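Local coordinates for cytochrome C-type biogenesis protein ccmF (Thermus thermophilus, PDB 6ZMQ) that probably joins heme to apocytochrome c in cytochrome c maturation, as a membrane-bound heme lyase that itself carries a heme b, at residues 206-209 against 210-213; 217-220 against 221-225; 276-279 against 280-284; 288-291 against 292-295. One frame throughout, in Å; residues are numbered along the deposited sequence.

Contact 1: 206-209 against 210-213; sequences YAVA and AMAT
The hydroxyl of T213 reaches back one helical turn and donates a hydrogen bond to the carbonyl of A209, with OG1 2.7 Å from A209 O. Its approach is from above the carbonyl plane, about 48° out of it, and depends on a first torsion (chi1 -49°) that sets OG1 beside the backbone N. The amides of A212 and T213 also point at A209 O, but both bonds are weak. Two residues earlier the bonding is regular: M211 N lies 3.0 Å from A207 O in an almost straight bond (176°). This is the last turn of helix 185-213, a predicted membrane-spanning helix, where carbonyls run short of amides and a threonine can supply an extra donor. On another flank M211 bends at chi3, so that CE lies 3.8 Å from V208 CA and 4.2 Å from V208 CG2, and the flexible thioether fits over the branched valine. Small residues suit the remaining surface because other helices come close: A207 and A210 meet F292, while A209 and A212 face helix 135-157. V208 and M211 turn to helix 325-345, and V208 also lies beside a bound phosphatidylethanolamine.

Contact 2: 217-220 against 221-225; sequences QTWV and EETRW. With PTY (phosphatidylethanolamine), chain F.
A type I beta turn from Q217 to V220 leads into E221-W225, where V220 O takes a weak bond from T223 N (3.4 Å). The segments run from the linker after helix 185-213 into the start of helix 224-247, both predicted to span the membrane, with T223 at the N-cap position, although its side chain makes no capping bond. Instead T223 turns its methyl back, CG2 sitting 3.3 Å from W219 O. Q217 and E221 cross at about a right angle, amide and carboxylate planes 78° apart, and Q217 NE2 makes a weak bond of 3.5 Å to E221 OE1. E222 lies over T218, CG 3.3 Å from T218 O, while its carboxylate forms a salt bridge with R137. V220 CB covers the centre of one face of the W219 indole, an apolar lid for a buried ring. R224 reaches the heme, NH2 hydrogen-bonding a propionate, with the ring of W225 over one guanidinium face. Both ends of the bound phosphatidylethanolamine's ethanolamine are met: N1 gives a hydrogen bond to E221 O at 3.1 Å, and O11, its ester oxygen to phosphorus, lies in the plane of the W225 indole at its edge, 3.3 Å from CD1.

Contact 3: 276-279 against 280-284; sequences HTAF and VQQTR. With HEM (protoporphyrin IX containing Fe), chain B.
F279 is held between its helical neighbour T283 and the heme. T283 OG1 stands over one face of the phenyl ring, toward the rim and 3.6 Å from F279 CZ, while heme CAA, the first carbon of a propionate arm, lies over the opposite face, 3.8 Å from the same CZ. The ring gets there because its CG is anti to the backbone N (chi1 167°), which swings it out beside the porphyrin. A flat hydrocarbon ring suits this slot, since it can offer one face to each neighbour. T283 OG1 also donates to F279 O at 2.7 Å, and T283 N donates to the same F279 O at 2.9 Å, so two bonds from one residue grip a single carbonyl. On the neighbouring flank Q282 runs extended beside A278, bringing NE2 to 3.5 Å from A278 CB, and its OE1 makes a weak hydrogen bond with R502. The small alanine lets the amide chain lie close to the helix.

Toward the end of helix 266-284 the contact becomes looser. T283 is exposed, and R284 leads away from the earlier turn to a salt bridge with E363. At the other end H276, buried, places NE2 2.3 Å from the heme iron, and H510 supplies the other protein ligand. Histidine on both axial positions fills the coordination sphere of the iron, which is consistent with a low-spin heme b retained by the protein and perhaps suited to electron transfer.

Contact 4: 288-291 against 292-295; sequences KTWN and FAFV
W290 sends its six-membered ring out beside the phenyl ring of F294, one turn on, but the rings are offset, with little face shared: the centroids are 6.0 Å apart and the planes tilted by 30°. Contact is instead made through the flanks, W290 CB lying 4.2 Å from F294 CE2. Both residues carry CG beside the backbone N (chi1 -72° for W290, -79° for F294), so the rings leave the helix in similar directions and follow one another along it. A293 packs against the indole, its CB 4.3 Å from W290 CE3; a methyl is probably small enough to sit beside that edge carbon without pushing it away. The other face of the helix carries F292, whose ring leans back obliquely past K288 O and stacks on W219 from the linker ahead of helix 224-247.

Beneath the side chains four successive bonds run between residues four apart. They include F292 N to K288 O at 3.0 Å, F294 N to W290 O at 2.8 Å and V295 N to N291 O at 2.9 Å. V295, a compact branched residue, lays CG1 alongside that last carbonyl. N291 is polar but buried, and its amide is used: ND2 donates to T277 O on helix 266-284, joining the two helices across the short turn between them. F294 packs toward the same helix and toward helix 362-384, where F371 meets W290 edge to face. Regular i to i+4 bonding beneath aromatic and aliphatic side chains that pack on neighbouring helices is consistent with a predicted membrane helix in a helical bundle, here the start of helix 288-307.

The four contacts follow one another along the chain, on helix 185-213, the linker into helix 224-247, helix 266-284 and helix 288-307, all within the region that marks cytochrome c assembly proteins. Their centres lie 9 to 17 Å apart, on one side of the chain's centre. Contacts 2 and 3 are the nearest pair; contacts 1 and 3 do not touch, their nearest atoms being about 8 Å apart. Contacts 1 and 4 pack directly on each other, W219 of contact 2 touches both, and Q281 of contact 3 bonds Q217 O. Through R224 and H276 the linker and helix 266-284 meet the heme from neighbouring points, while contact 2 also holds a phosphatidylethanolamine.

Contact 1: 206-209 against 210-213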
# COMPACT_ATOMS: atom_id res chain seq x y z
N TYR A 206 -20.94 -1.07 -3.29
CA TYR A 206 -21.82 -0.22 -4.09
C TYR A 206 -21.90 -0.72 -5.53
O TYR A 206 -23.00 -0.83 -6.09
CB TYR A 206 -21.34 1.23 -4.05
CG TYR A 206 -21.94 2.10 -2.95
CD1 TYR A 206 -21.44 2.06 -1.66
CD2 TYR A 206 -22.96 2.99 -3.23
CE1 TYR A 206 -21.96 2.87 -0.66
CE2 TYR A 206 -23.48 3.81 -2.24
CZ TYR A 206 -22.98 3.74 -0.96
OH TYR A 206 -23.50 4.54 0.02
N ALA A 207 -20.75 -1.18 -6.07
CA ALA A 207 -20.70 -1.68 -7.44
C ALA A 207 -21.49 -2.96 -7.59
O ALA A 207 -22.31 -3.08 -8.51
CB ALA A 207 -19.27 -1.90 -7.86
N VAL A 208 -21.36 -3.88 -6.62
CA VAL A 208 -22.11 -5.13 -6.68
C VAL A 208 -23.56 -4.86 -6.32
O VAL A 208 -24.47 -5.56 -6.79
CB VAL A 208 -21.39 -6.17 -5.80
CG1 VAL A 208 -22.14 -7.49 -5.70
CG2 VAL A 208 -20.01 -6.45 -6.39
N ALA A 209 -23.80 -3.75 -5.64
CA ALA A 209 -25.15 -3.25 -5.50
C ALA A 209 -25.67 -2.69 -6.82
O ALA A 209 -26.76 -3.08 -7.26
CB ALA A 209 -25.16 -2.20 -4.41
N ALA A 210 -24.84 -1.87 -7.50
CA ALA A 210 -25.29 -1.08 -8.64
C ALA A 210 -25.67 -1.96 -9.83
O ALA A 210 -26.78 -1.83 -10.37
CB ALA A 210 -24.20 -0.09 -9.07
N MET A 211 -24.83 -2.95 -10.14
CA MET A 211 -25.10 -3.91 -11.20
C MET A 211 -26.27 -4.84 -10.89
O MET A 211 -26.79 -5.48 -11.80
CB MET A 211 -23.87 -4.78 -11.47
CG MET A 211 -22.74 -4.05 -12.17
SD MET A 211 -21.12 -4.86 -12.01
CE MET A 211 -21.18 -5.58 -10.36
N ALA A 212 -26.67 -4.95 -9.62
CA ALA A 212 -27.90 -5.66 -9.33
C ALA A 212 -29.09 -4.73 -9.19
O ALA A 212 -30.23 -5.20 -9.33
CB ALA A 212 -27.73 -6.50 -8.06
N THR A 213 -28.87 -3.45 -8.91
CA THR A 213 -29.99 -2.53 -8.73
C THR A 213 -30.26 -1.77 -10.03
O THR A 213 -31.26 -1.05 -10.14
CB THR A 213 -29.68 -1.62 -7.53
OG1 THR A 213 -29.25 -2.46 -6.45
CG2 THR A 213 -30.91 -0.92 -6.97

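Contact 2: 217-220 against 221-225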
# COMPACT_ATOMS: atom_id res chain seq x y z
N GLN A 217 -24.55 4.44 -12.95
CA GLN A 217 -23.65 5.58 -12.95
C GLN A 217 -23.55 6.26 -11.60
O GLN A 217 -22.45 6.69 -11.22
CB GLN A 217 -24.10 6.58 -14.04
CG GLN A 217 -23.94 8.07 -13.74
CD GLN A 217 -22.49 8.50 -13.81
OE1 GLN A 217 -21.68 7.85 -14.46
NE2 GLN A 217 -22.15 9.59 -13.12
N THR A 218 -24.64 6.27 -10.82
CA THR A 218 -24.73 7.03 -9.58
C THR A 218 -23.83 6.49 -8.47
O THR A 218 -23.53 7.23 -7.53
CB THR A 218 -26.18 7.05 -9.08
OG1 THR A 218 -26.26 7.87 -7.91
CG2 THR A 218 -26.66 5.64 -8.75
N TRP A 219 -23.38 5.24 -8.58
CA TRP A 219 -22.68 4.55 -7.49
C TRP A 219 -21.29 5.11 -7.19
O TRP A 219 -20.85 4.99 -6.05
CB TRP A 219 -22.56 3.07 -7.82
CG TRP A 219 -21.58 2.80 -8.93
CD1 TRP A 219 -21.81 2.96 -10.26
CD2 TRP A 219 -20.23 2.33 -8.80
NE1 TRP A 219 -20.68 2.63 -10.97
CE2 TRP A 219 -19.70 2.24 -10.10
CE3 TRP A 219 -19.41 1.99 -7.72
CZ2 TRP A 219 -18.40 1.81 -10.34
CZ3 TRP A 219 -18.11 1.57 -7.96
CH2 TRP A 219 -17.62 1.48 -9.27
N VAL A 220 -20.58 5.70 -8.16
CA VAL A 220 -19.17 5.99 -7.93
C VAL A 220 -18.97 7.41 -7.42
O VAL A 220 -17.95 7.68 -6.76
CB VAL A 220 -18.30 5.71 -9.18
CG1 VAL A 220 -18.40 6.80 -10.20
CG2 VAL A 220 -16.84 5.50 -8.78
N GLU A 221 -19.93 8.30 -7.63
CA GLU A 221 -19.81 9.67 -7.18
C GLU A 221 -20.32 9.86 -5.76
O GLU A 221 -19.94 10.84 -5.11
CB GLU A 221 -20.54 10.59 -8.17
CG GLU A 221 -21.69 9.89 -8.88
CD GLU A 221 -22.43 10.79 -9.85
OE1 GLU A 221 -23.62 10.54 -10.11
OE2 GLU A 221 -21.79 11.74 -10.37
N GLU A 222 -21.12 8.92 -5.27
CA GLU A 222 -21.43 8.83 -3.85
C GLU A 222 -20.34 8.12 -3.05
O GLU A 222 -20.33 8.24 -1.82
CB GLU A 222 -22.75 8.10 -3.63
CG GLU A 222 -23.91 8.56 -4.51
CD GLU A 222 -24.98 7.48 -4.65
OE1 GLU A 222 -24.63 6.33 -4.99
OE2 GLU A 222 -26.17 7.77 -4.41
N THR A 223 -19.43 7.38 -3.70
CA THR A 223 -18.47 6.57 -2.95
C THR A 223 -17.04 7.09 -3.11
O THR A 223 -16.10 6.48 -2.56
CB THR A 223 -18.55 5.10 -3.37
OG1 THR A 223 -17.90 4.30 -2.38
CG2 THR A 223 -17.86 4.83 -4.69
N ARG A 224 -16.89 8.27 -3.72
CA ARG A 224 -15.63 8.75 -4.30
C ARG A 224 -14.53 8.96 -3.26
O ARG A 224 -13.35 8.70 -3.55
CB ARG A 224 -15.96 10.04 -5.08
CG ARG A 224 -14.82 10.98 -5.44
CD ARG A 224 -14.69 12.20 -4.51
NE ARG A 224 -13.83 13.28 -5.01
CZ ARG A 224 -12.52 13.22 -5.25
NH1 ARG A 224 -11.92 14.25 -5.82
NH2 ARG A 224 -11.79 12.15 -4.95
N TRP A 225 -14.90 9.33 -2.04
CA TRP A 225 -13.89 9.68 -1.05
C TRP A 225 -13.26 8.43 -0.44
O TRP A 225 -12.08 8.44 -0.08
CB TRP A 225 -14.50 10.60 0.01
CG TRP A 225 -14.74 12.04 -0.51
CD1 TRP A 225 -15.92 12.72 -0.46
CD2 TRP A 225 -13.78 12.95 -1.11
NE1 TRP A 225 -15.78 13.97 -1.01
CE2 TRP A 225 -14.48 14.14 -1.41
CE3 TRP A 225 -12.42 12.87 -1.42
CZ2 TRP A 225 -13.86 15.23 -2.00
CZ3 TRP A 225 -11.81 13.97 -2.01
CH2 TRP A 225 -12.53 15.13 -2.30
C1 PTY F . -15.23 8.63 4.40
C2 PTY F . -19.01 11.35 -1.49
C3 PTY F . -19.42 11.44 -0.02
O4 PTY F . -14.63 7.75 5.31
C5 PTY F . -16.79 10.62 4.24
C6 PTY F . -16.05 9.65 5.18
O7 PTY F . -15.15 10.38 5.97
C8 PTY F . -15.48 10.58 7.32
O10 PTY F . -16.57 10.93 7.63
C11 PTY F . -14.41 10.37 8.39
C12 PTY F . -15.04 10.38 9.78
C13 PTY F . -14.01 10.13 10.89
C14 PTY F . -12.95 11.24 10.90
C15 PTY F . -12.18 11.22 12.22
C16 PTY F . -10.80 11.85 11.97
C17 PTY F . -9.77 11.30 12.96
C18 PTY F . -8.73 10.36 12.33
C19 PTY F . -8.35 10.72 10.89
C20 PTY F . -6.85 10.52 10.65
C21 PTY F . -6.46 9.04 10.67
C22 PTY F . -4.95 8.92 10.42
C23 PTY F . -4.58 7.56 9.81
C24 PTY F . -3.87 6.70 10.87
C25 PTY F . -2.60 6.08 10.29
C26 PTY F . -1.77 5.43 11.39
C27 PTY F . -0.30 5.40 10.98
C28 PTY F . 0.56 5.43 12.24
C29 PTY F . 1.86 6.19 11.98
C30 PTY F . -13.36 7.29 4.94
C31 PTY F . -12.50 6.54 5.96
O30 PTY F . -12.96 7.46 3.84
C32 PTY F . -12.26 7.31 7.26
C33 PTY F . -11.22 6.56 8.09
C34 PTY F . -10.17 7.52 8.63
C35 PTY F . -8.84 6.78 8.76
C36 PTY F . -8.97 5.70 9.84
C37 PTY F . -7.62 5.48 10.53
C38 PTY F . -7.73 4.41 11.63
C39 PTY F . -6.37 4.11 12.27
C40 PTY F . -6.55 3.85 13.76
C41 PTY F . -5.20 3.72 14.46
C42 PTY F . -4.74 5.10 14.92
C43 PTY F . -4.65 5.11 16.44
C44 PTY F . -3.64 6.18 16.85
P1 PTY F . -18.69 10.83 2.43
O11 PTY F . -18.39 10.97 0.81
O12 PTY F . -20.01 10.12 2.60
O13 PTY F . -18.83 12.21 3.02
O14 PTY F . -17.47 9.99 3.18
N1 PTY F . -19.95 12.12 -2.30

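Contact 3: 276-279 against 280-284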
# COMPACT_ATOMS: atom_id res chain seq x y z
N HIS A 276 -8.84 6.88 -11.79
CA HIS A 276 -9.00 7.66 -13.03
C HIS A 276 -10.32 7.32 -13.72
O HIS A 276 -10.92 8.23 -14.19
CB HIS A 276 -7.75 7.49 -13.91
CG HIS A 276 -6.54 8.21 -13.41
ND1 HIS A 276 -6.11 8.11 -12.14
CD2 HIS A 276 -5.68 9.02 -14.02
CE1 HIS A 276 -5.05 8.85 -11.99
NE2 HIS A 276 -4.78 9.42 -13.11
N THR A 277 -10.75 6.06 -13.82
CA THR A 277 -12.02 5.76 -14.49
C THR A 277 -13.18 6.30 -13.65
O THR A 277 -14.16 6.72 -14.23
CB THR A 277 -11.95 4.38 -15.13
OG1 THR A 277 -12.03 3.43 -14.09
CG2 THR A 277 -10.63 4.16 -15.79
N ALA A 278 -13.07 6.24 -12.33
CA ALA A 278 -14.15 6.74 -11.47
C ALA A 278 -14.23 8.22 -11.69
O ALA A 278 -15.28 8.69 -11.88
CB ALA A 278 -13.87 6.44 -10.04
N PHE A 279 -13.11 8.90 -11.76
CA PHE A 279 -13.16 10.34 -12.04
C PHE A 279 -13.84 10.60 -13.38
O PHE A 279 -14.64 11.50 -13.45
CB PHE A 279 -11.74 10.85 -12.13
CG PHE A 279 -11.69 12.22 -12.71
CD1 PHE A 279 -12.17 13.29 -12.00
CD2 PHE A 279 -11.28 12.42 -13.99
CE1 PHE A 279 -12.17 14.55 -12.55
CE2 PHE A 279 -11.29 13.68 -14.54
CZ PHE A 279 -11.73 14.75 -13.82
N VAL A 280 -13.57 9.83 -14.42
CA VAL A 280 -14.19 10.13 -15.73
C VAL A 280 -15.70 10.04 -15.62
O VAL A 280 -16.35 10.96 -16.03
CB VAL A 280 -13.71 9.19 -16.84
CG1 VAL A 280 -14.58 9.29 -18.05
CG2 VAL A 280 -12.29 9.50 -17.19
N GLN A 281 -16.22 8.96 -15.08
CA GLN A 281 -17.68 8.87 -15.07
C GLN A 281 -18.26 9.85 -14.04
O GLN A 281 -19.33 10.43 -14.30
CB GLN A 281 -18.18 7.44 -14.87
CG GLN A 281 -18.51 7.03 -13.50
CD GLN A 281 -18.98 5.59 -13.41
OE1 GLN A 281 -18.27 4.68 -13.79
NE2 GLN A 281 -20.18 5.39 -12.86
N GLN A 282 -17.47 10.15 -12.97
CA GLN A 282 -17.78 11.21 -12.00
C GLN A 282 -17.97 12.55 -12.70
O GLN A 282 -18.82 13.36 -12.31
CB GLN A 282 -16.68 11.37 -10.94
CG GLN A 282 -16.62 10.39 -9.77
CD GLN A 282 -15.36 10.57 -8.94
OE1 GLN A 282 -14.88 11.69 -8.76
NE2 GLN A 282 -14.80 9.47 -8.46
N THR A 283 -17.20 12.77 -13.75
CA THR A 283 -17.36 13.99 -14.52
C THR A 283 -18.04 13.78 -15.87
O THR A 283 -18.33 14.78 -16.54
CB THR A 283 -16.00 14.67 -14.68
OG1 THR A 283 -14.99 13.70 -14.98
CG2 THR A 283 -15.62 15.39 -13.38
N ARG A 284 -18.27 12.54 -16.33
CA ARG A 284 -18.76 12.43 -17.71
C ARG A 284 -19.74 11.28 -17.97
O ARG A 284 -20.35 11.24 -19.04
CB ARG A 284 -17.57 12.28 -18.69
CG ARG A 284 -17.86 12.67 -20.11
CD ARG A 284 -16.96 13.80 -20.54
NE ARG A 284 -17.49 14.45 -21.72
CZ ARG A 284 -17.69 15.75 -21.81
NH1 ARG A 284 -17.39 16.54 -20.79
NH2 ARG A 284 -18.18 16.28 -22.93
CHA HEM B . -6.32 13.10 -10.81
CHB HEM B . -4.78 12.20 -15.38
CHC HEM B . -1.55 8.94 -13.63
CHD HEM B . -2.82 10.25 -9.11
C1A HEM B . -6.15 13.10 -12.19
C2A HEM B . -6.96 13.87 -13.07
C3A HEM B . -6.54 13.62 -14.34
C4A HEM B . -5.48 12.70 -14.28
CMA HEM B . -7.10 14.22 -15.60
CAA HEM B . -8.09 14.81 -12.68
CBA HEM B . -7.56 16.17 -12.18
CGA HEM B . -6.82 16.90 -13.27
O1A HEM B . -5.61 17.18 -13.12
O2A HEM B . -7.42 17.23 -14.31
C1B HEM B . -3.79 11.21 -15.26
C2B HEM B . -3.22 10.54 -16.37
C3B HEM B . -2.32 9.63 -15.90
C4B HEM B . -2.36 9.73 -14.44
CMB HEM B . -3.53 10.79 -17.81
CAB HEM B . -1.49 8.70 -16.67
CBB HEM B . -2.04 7.32 -16.79
C1C HEM B . -1.56 9.08 -12.26
C2C HEM B . -0.62 8.54 -11.39
C3C HEM B . -1.00 8.93 -10.13
C4C HEM B . -2.17 9.71 -10.22
CMC HEM B . 0.59 7.70 -11.72
CAC HEM B . -0.30 8.58 -8.90
CBC HEM B . 0.64 9.55 -8.29
C1D HEM B . -3.93 11.10 -9.16
C2D HEM B . -4.69 11.58 -8.00
C3D HEM B . -5.67 12.38 -8.46
C4D HEM B . -5.50 12.39 -9.93
CMD HEM B . -4.42 11.24 -6.56
CAD HEM B . -6.73 13.11 -7.64
CBD HEM B . -8.07 12.38 -7.79
CGD HEM B . -9.18 12.92 -6.91
O1D HEM B . -10.10 13.62 -7.40
O2D HEM B . -9.19 12.66 -5.70
NA HEM B . -5.27 12.38 -12.97
NB HEM B . -3.25 10.68 -14.14
NC HEM B . -2.47 9.81 -11.55
ND HEM B . -4.46 11.62 -10.25
FE HEM B . -3.77 11.25 -12.20

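Contact 4: 288-291 against 292-295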
# COMPACT_ATOMS: atom_id res chain seq x y z
N LYS A 288 -18.42 3.10 -17.29
CA LYS A 288 -18.97 2.45 -16.11
C LYS A 288 -18.70 0.96 -16.13
O LYS A 288 -18.55 0.35 -15.06
CB LYS A 288 -20.47 2.73 -15.98
CG LYS A 288 -21.32 2.48 -17.21
CD LYS A 288 -22.51 3.42 -17.23
CE LYS A 288 -22.04 4.83 -17.56
NZ LYS A 288 -22.96 5.92 -17.12
N THR A 289 -18.54 0.39 -17.34
CA THR A 289 -18.10 -0.99 -17.54
C THR A 289 -16.71 -1.22 -16.97
O THR A 289 -16.49 -2.14 -16.16
CB THR A 289 -18.09 -1.30 -19.05
OG1 THR A 289 -19.38 -1.03 -19.61
CG2 THR A 289 -17.72 -2.74 -19.31
N TRP A 290 -15.77 -0.34 -17.32
CA TRP A 290 -14.40 -0.46 -16.83
C TRP A 290 -14.31 -0.10 -15.37
O TRP A 290 -13.41 -0.58 -14.67
CB TRP A 290 -13.46 0.41 -17.66
CG TRP A 290 -13.24 -0.13 -19.03
CD1 TRP A 290 -13.56 0.49 -20.20
CD2 TRP A 290 -12.65 -1.39 -19.38
NE1 TRP A 290 -13.22 -0.31 -21.26
CE2 TRP A 290 -12.66 -1.47 -20.79
CE3 TRP A 290 -12.11 -2.46 -18.65
CZ2 TRP A 290 -12.16 -2.57 -21.48
CZ3 TRP A 290 -11.62 -3.55 -19.34
CH2 TRP A 290 -11.64 -3.60 -20.73
N ASN A 291 -15.23 0.73 -14.88
CA ASN A 291 -15.22 1.08 -13.47
C ASN A 291 -15.66 -0.08 -12.60
O ASN A 291 -15.01 -0.34 -11.58
CB ASN A 291 -16.14 2.26 -13.20
CG ASN A 291 -15.38 3.52 -13.13
OD1 ASN A 291 -14.41 3.59 -12.40
ND2 ASN A 291 -15.80 4.53 -13.88
N PHE A 292 -16.71 -0.79 -13.02
CA PHE A 292 -17.15 -2.01 -12.35
C PHE A 292 -16.05 -3.07 -12.37
O PHE A 292 -15.73 -3.67 -11.32
CB PHE A 292 -18.41 -2.56 -13.03
CG PHE A 292 -19.68 -1.79 -12.74
CD1 PHE A 292 -19.95 -1.32 -11.46
CD2 PHE A 292 -20.62 -1.58 -13.74
CE1 PHE A 292 -21.13 -0.63 -11.19
CE2 PHE A 292 -21.78 -0.85 -13.49
CZ PHE A 292 -22.03 -0.38 -12.20
N ALA A 293 -15.41 -3.25 -13.54
CA ALA A 293 -14.29 -4.18 -13.69
C ALA A 293 -13.12 -3.81 -12.78
O ALA A 293 -12.58 -4.66 -12.06
CB ALA A 293 -13.83 -4.22 -15.15
N PHE A 294 -12.76 -2.52 -12.74
CA PHE A 294 -11.58 -2.10 -12.00
C PHE A 294 -11.81 -2.13 -10.50
O PHE A 294 -10.89 -2.46 -9.75
CB PHE A 294 -11.13 -0.71 -12.44
CG PHE A 294 -10.36 -0.70 -13.74
CD1 PHE A 294 -9.59 -1.80 -14.10
CD2 PHE A 294 -10.39 0.40 -14.58
CE1 PHE A 294 -8.89 -1.81 -15.29
CE2 PHE A 294 -9.68 0.40 -15.78
CZ PHE A 294 -8.93 -0.71 -16.13
N VAL A 295 -13.02 -1.81 -10.02
CA VAL A 295 -13.24 -1.85 -8.58
C VAL A 295 -13.33 -3.29 -8.09
O VAL A 295 -12.84 -3.61 -6.99
CB VAL A 295 -14.46 -1.00 -8.15
CG1 VAL A 295 -15.75 -1.54 -8.68
CG2 VAL A 295 -14.51 -0.82 -6.61